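Local structure of particle-associated glycoside hydrolase (Acinetobacter phage Fri1, 6C72) at residues Y245-H257 / N270-F282. The protein probably degrades the capsular polysaccharide of its Acinetobacter baumannii host as a trimeric tailspike depolymerase, aiding entry of the phage. Sequence-based numbering, arbitrary orientation.
Sequences YIRGKDGVSCSNH and NTAALVYCHDVTF. With ZN (zinc ion), chain H.
Ile246 and Leu274 lie side by side on neighbouring coils of the parallel beta-helix built by this tailspike, and the backbone bonds around them give a worked example of coil stacking interrupted by a bulge. Ile246 O accepts from both Val275 N (2.9 Å) and Tyr276 N, a beta bulge that shifts the register by one residue; regular pairing resumes where Gly248 N meets a lone pair of Tyr276 O at 2.8 Å. Beyond the loop, His278 N bonds to Cys254 O and Thr281 N to His257 O.

The apolar contacts divide between two faces. Ile246 CD1 touches Leu274 CD2 while its CG2 branch meets Cys277 CB at 3.6 Å. The extra bulge residue, Val275, spreads its methyls, CG2 reaching Tyr245 CE1 at 3.5 Å and CG1 meeting Arg247 CG and CD where the two side chains cross; the Arg247 guanidinium pairs with Asp310.

Polar side chains hold the loop. With CG anti to the backbone N (chi1 -173°), the Tyr276 ring runs out beside Gly248 and Lys249, and its OH donates to Asp250 OD1 (2.7 Å), the carboxylate turned 76° from the ring. Thr309 also bonds to that oxygen.

Zinc chemistry gathers at His278. NE2 binds the ion at 2.0 Å and four waters are also bound to it, one of them donating to Ser255 OG, which is also hydrogen-bonded to Asp227. Ser255 CB forms a CH-pi contact 3.7 Å from the imidazole centroid, and ND1 donates nearly straight (168°) to the anti lone pair of Asp279 OD1. This second-shell carboxylate helps fix the ring's rotation and probably makes NE2 a stronger zinc donor.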
loop_
_atom_site.group_PDB
_atom_site.type_symbol
_atom_site.label_atom_id
_atom_site.label_comp_id
_atom_site.label_asym_id
_atom_site.label_seq_id
_atom_site.Cartn_x
_atom_site.Cartn_y
_atom_site.Cartn_z
ATOM N N TYR A 245 -9.983 -22.109 -8.152
ATOM C CA TYR A 245 -10.800 -22.357 -6.969
ATOM C C TYR A 245 -9.863 -22.599 -5.793
ATOM O O TYR A 245 -9.028 -23.508 -5.840
ATOM C CB TYR A 245 -11.724 -23.551 -7.199
ATOM C CG TYR A 245 -12.671 -23.894 -6.068
ATOM C CD1 TYR A 245 -13.942 -23.349 -6.015
ATOM C CD2 TYR A 245 -12.306 -24.803 -5.080
ATOM C CE1 TYR A 245 -14.825 -23.672 -5.006
ATOM C CE2 TYR A 245 -13.181 -25.139 -4.057
ATOM C CZ TYR A 245 -14.443 -24.567 -4.026
ATOM O OH TYR A 245 -15.323 -24.900 -3.015
ATOM N N ILE A 246 -9.974 -21.782 -4.752
ATOM C CA ILE A 246 -9.043 -21.843 -3.634
ATOM C C ILE A 246 -9.824 -22.137 -2.362
ATOM O O ILE A 246 -10.587 -21.289 -1.875
ATOM C CB ILE A 246 -8.243 -20.550 -3.498
ATOM C CG1 ILE A 246 -7.628 -20.173 -4.866
ATOM C CG2 ILE A 246 -7.214 -20.713 -2.398
ATOM C CD1 ILE A 246 -6.654 -19.017 -4.817
ATOM N N ARG A 247 -9.591 -23.311 -1.784
ATOM C CA ARG A 247 -10.273 -23.675 -0.547
ATOM C C ARG A 247 -9.339 -24.546 0.279
ATOM O O ARG A 247 -9.116 -25.709 -0.063
ATOM C CB ARG A 247 -11.582 -24.399 -0.850
ATOM C CG ARG A 247 -12.398 -24.665 0.382
ATOM C CD ARG A 247 -13.609 -25.524 0.142
ATOM N NE ARG A 247 -14.415 -25.501 1.343
ATOM C CZ ARG A 247 -15.351 -26.390 1.652
ATOM N NH1 ARG A 247 -15.601 -27.403 0.830
ATOM N NH2 ARG A 247 -16.029 -26.266 2.795
ATOM N N GLY A 248 -8.810 -23.997 1.369
ATOM C CA GLY A 248 -7.977 -24.768 2.268
ATOM C C GLY A 248 -8.806 -25.604 3.234
ATOM O O GLY A 248 -10.022 -25.755 3.101
ATOM N N LYS A 249 -8.117 -26.146 4.238
ATOM C CA LYS A 249 -8.762 -26.939 5.271
ATOM C C LYS A 249 -8.378 -26.418 6.648
ATOM O O LYS A 249 -7.386 -25.696 6.811
ATOM C CB LYS A 249 -8.396 -28.426 5.157
ATOM C CG LYS A 249 -8.833 -29.061 3.868
ATOM C CD LYS A 249 -8.493 -30.550 3.845
ATOM C CE LYS A 249 -8.851 -31.181 2.505
ATOM N NZ LYS A 249 -8.579 -32.636 2.507
ATOM N N ASP A 250 -9.188 -26.787 7.640
ATOM C CA ASP A 250 -8.908 -26.377 9.005
ATOM C C ASP A 250 -7.536 -26.876 9.436
ATOM O O ASP A 250 -7.153 -28.013 9.156
ATOM C CB ASP A 250 -9.967 -26.920 9.960
ATOM C CG ASP A 250 -11.317 -26.247 9.791
ATOM O OD1 ASP A 250 -11.408 -25.305 8.971
ATOM O OD2 ASP A 250 -12.276 -26.640 10.507
ATOM N N GLY A 251 -6.787 -26.013 10.108
ATOM C CA GLY A 251 -5.524 -26.393 10.701
ATOM C C GLY A 251 -4.334 -26.408 9.771
ATOM O O GLY A 251 -3.232 -26.741 10.222
ATOM N N VAL A 252 -4.509 -26.071 8.493
ATOM C CA VAL A 252 -3.418 -26.075 7.523
ATOM C C VAL A 252 -3.463 -24.784 6.712
ATOM O O VAL A 252 -4.540 -24.322 6.317
ATOM C CB VAL A 252 -3.486 -27.306 6.594
ATOM C CG1 VAL A 252 -2.330 -27.290 5.606
ATOM C CG2 VAL A 252 -3.468 -28.573 7.420
ATOM N N SER A 253 -2.294 -24.202 6.466
ATOM C CA SER A 253 -2.242 -22.927 5.766
ATOM C C SER A 253 -2.717 -23.053 4.321
ATOM O O SER A 253 -2.408 -24.023 3.626
ATOM C CB SER A 253 -0.826 -22.363 5.803
ATOM O OG SER A 253 -0.571 -21.737 7.046
ATOM N N CYS A 254 -3.522 -22.077 3.893
ATOM C CA CYS A 254 -3.883 -21.863 2.491
ATOM C C CYS A 254 -3.723 -20.357 2.238
ATOM O O CYS A 254 -4.691 -19.593 2.288
ATOM C CB CYS A 254 -5.291 -22.350 2.201
ATOM S SG CYS A 254 -5.741 -22.285 0.446
ATOM N N SER A 255 -2.489 -19.919 2.001
ATOM C CA SER A 255 -2.217 -18.492 2.023
ATOM C C SER A 255 -1.020 -18.162 1.146
ATOM O O SER A 255 -0.312 -19.045 0.657
ATOM C CB SER A 255 -1.964 -18.005 3.455
ATOM O OG SER A 255 -0.737 -18.524 3.946
ATOM N N ASN A 256 -0.774 -16.860 1.009
ATOM C CA ASN A 256 0.379 -16.346 0.276
ATOM C C ASN A 256 0.327 -16.761 -1.195
ATOM O O ASN A 256 1.322 -17.195 -1.776
ATOM C CB ASN A 256 1.683 -16.799 0.946
ATOM C CG ASN A 256 2.900 -16.096 0.393
ATOM O OD1 ASN A 256 2.820 -14.939 -0.018
ATOM N ND2 ASN A 256 4.033 -16.790 0.369
ATOM N N HIS A 257 -0.849 -16.662 -1.804
ATOM C CA HIS A 257 -1.002 -17.049 -3.195
ATOM C C HIS A 257 -0.869 -15.831 -4.093
ATOM O O HIS A 257 -1.461 -14.783 -3.828
ATOM C CB HIS A 257 -2.343 -17.740 -3.426
ATOM C CG HIS A 257 -2.547 -18.938 -2.556
ATOM N ND1 HIS A 257 -1.601 -19.933 -2.436
ATOM C CD2 HIS A 257 -3.597 -19.321 -1.791
ATOM C CE1 HIS A 257 -2.055 -20.876 -1.627
ATOM N NE2 HIS A 257 -3.264 -20.528 -1.224
ATOM N N ASN A 270 -18.257 -19.532 -11.994
ATOM C CA ASN A 270 -17.514 -18.285 -11.866
ATOM C C ASN A 270 -16.193 -18.418 -12.602
ATOM O O ASN A 270 -15.661 -19.520 -12.736
ATOM C CB ASN A 270 -17.231 -17.939 -10.389
ATOM C CG ASN A 270 -18.445 -18.121 -9.504
ATOM O OD1 ASN A 270 -19.383 -17.329 -9.562
ATOM N ND2 ASN A 270 -18.450 -19.175 -8.706
ATOM N N THR A 271 -15.643 -17.298 -13.071
ATOM C CA THR A 271 -14.310 -17.378 -13.655
ATOM C C THR A 271 -13.305 -17.852 -12.618
ATOM O O THR A 271 -12.341 -18.546 -12.952
ATOM C CB THR A 271 -13.859 -16.035 -14.235
ATOM O OG1 THR A 271 -13.703 -15.077 -13.181
ATOM C CG2 THR A 271 -14.830 -15.517 -15.293
ATOM N N ALA A 272 -13.498 -17.461 -11.364
ATOM C CA ALA A 272 -12.600 -17.828 -10.281
ATOM C C ALA A 272 -13.338 -17.654 -8.958
ATOM O O ALA A 272 -14.239 -16.818 -8.848
ATOM C CB ALA A 272 -11.326 -16.975 -10.294
ATOM N N ALA A 273 -12.936 -18.430 -7.949
ATOM C CA ALA A 273 -13.590 -18.345 -6.652
ATOM C C ALA A 273 -12.562 -18.495 -5.545
ATOM O O ALA A 273 -11.683 -19.361 -5.616
ATOM C CB ALA A 273 -14.687 -19.406 -6.495
ATOM N N LEU A 274 -12.665 -17.624 -4.545
ATOM C CA LEU A 274 -11.926 -17.743 -3.298
ATOM C C LEU A 274 -12.923 -18.175 -2.239
ATOM O O LEU A 274 -13.902 -17.464 -1.983
ATOM C CB LEU A 274 -11.259 -16.424 -2.904
ATOM C CG LEU A 274 -10.392 -15.721 -3.955
ATOM C CD1 LEU A 274 -9.592 -14.606 -3.303
ATOM C CD2 LEU A 274 -9.469 -16.712 -4.630
ATOM N N VAL A 275 -12.667 -19.321 -1.607
ATOM C CA VAL A 275 -13.613 -19.940 -0.693
ATOM C C VAL A 275 -13.064 -20.042 0.726
ATOM O O VAL A 275 -13.794 -19.807 1.696
ATOM C CB VAL A 275 -14.028 -21.328 -1.216
ATOM C CG1 VAL A 275 -14.977 -22.009 -0.269
ATOM C CG2 VAL A 275 -14.638 -21.191 -2.608
ATOM N N TYR A 276 -11.772 -20.346 0.875
ATOM C CA TYR A 276 -11.176 -20.506 2.203
ATOM C C TYR A 276 -9.671 -20.296 2.033
ATOM O O TYR A 276 -8.964 -21.220 1.622
ATOM C CB TYR A 276 -11.504 -21.879 2.773
ATOM C CG TYR A 276 -11.105 -22.170 4.218
ATOM C CD1 TYR A 276 -10.445 -21.236 5.010
ATOM C CD2 TYR A 276 -11.391 -23.416 4.775
ATOM C CE1 TYR A 276 -10.087 -21.537 6.310
ATOM C CE2 TYR A 276 -11.036 -23.734 6.067
ATOM C CZ TYR A 276 -10.386 -22.802 6.837
ATOM O OH TYR A 276 -10.050 -23.140 8.137
ATOM N N CYS A 277 -9.201 -19.080 2.324
ATOM C CA CYS A 277 -7.811 -18.701 2.088
ATOM C C CYS A 277 -7.610 -17.285 2.602
ATOM O O CYS A 277 -8.570 -16.553 2.854
ATOM C CB CYS A 277 -7.437 -18.784 0.605
ATOM S SG CYS A 277 -8.539 -17.831 -0.505
ATOM N N HIS A 278 -6.346 -16.899 2.750
ATOM C CA HIS A 278 -6.052 -15.508 3.060
ATOM C C HIS A 278 -4.736 -15.106 2.407
ATOM O O HIS A 278 -3.948 -15.951 1.974
ATOM C CB HIS A 278 -6.057 -15.223 4.585
ATOM C CG HIS A 278 -4.954 -15.888 5.357
ATOM N ND1 HIS A 278 -3.765 -15.256 5.651
ATOM C CD2 HIS A 278 -4.881 -17.107 5.942
ATOM C CE1 HIS A 278 -2.997 -16.064 6.357
ATOM N NE2 HIS A 278 -3.652 -17.192 6.551
ATOM N N ASP A 279 -4.551 -13.789 2.290
ATOM C CA ASP A 279 -3.359 -13.158 1.721
ATOM C C ASP A 279 -3.113 -13.639 0.286
ATOM O O ASP A 279 -2.145 -14.328 -0.024
ATOM C CB ASP A 279 -2.147 -13.379 2.626
ATOM C CG ASP A 279 -2.165 -12.461 3.847
ATOM O OD1 ASP A 279 -2.761 -12.812 4.898
ATOM O OD2 ASP A 279 -1.590 -11.359 3.739
ATOM N N VAL A 280 -4.020 -13.218 -0.590
ATOM C CA VAL A 280 -3.977 -13.545 -2.005
ATOM C C VAL A 280 -3.855 -12.260 -2.811
ATOM O O VAL A 280 -4.538 -11.270 -2.526
ATOM C CB VAL A 280 -5.238 -14.327 -2.422
ATOM C CG1 VAL A 280 -5.159 -14.742 -3.906
ATOM C CG2 VAL A 280 -5.441 -15.511 -1.497
ATOM N N THR A 281 -2.990 -12.270 -3.820
ATOM C CA THR A 281 -2.800 -11.093 -4.653
ATOM C C THR A 281 -2.950 -11.456 -6.124
ATOM O O THR A 281 -2.325 -12.406 -6.606
ATOM C CB THR A 281 -1.434 -10.447 -4.399
ATOM O OG1 THR A 281 -1.379 -9.980 -3.049
ATOM C CG2 THR A 281 -1.215 -9.270 -5.336
ATOM N N PHE A 282 -3.767 -10.683 -6.825
ATOM C CA PHE A 282 -3.862 -10.720 -8.275
ATOM C C PHE A 282 -3.312 -9.406 -8.809
ATOM O O PHE A 282 -3.745 -8.335 -8.380
ATOM C CB PHE A 282 -5.310 -10.911 -8.730
ATOM C CG PHE A 282 -5.927 -12.213 -8.290
ATOM C CD1 PHE A 282 -6.566 -12.315 -7.055
ATOM C CD2 PHE A 282 -5.888 -13.330 -9.115
ATOM C CE1 PHE A 282 -7.154 -13.516 -6.646
ATOM C CE2 PHE A 282 -6.471 -14.526 -8.712
ATOM C CZ PHE A 282 -7.103 -14.620 -7.474
HETATM ZN ZN ZN H . -2.921 -18.836 7.522
HETATM O O HOH W 1 -2.362 -20.511 9.000
HETATM O O HOH W 2 -0.678 -18.754 7.110
HETATM O O HOH W 3 -4.442 -20.239 7.207
HETATM O O HOH W 4 -3.186 -18.004 9.611
#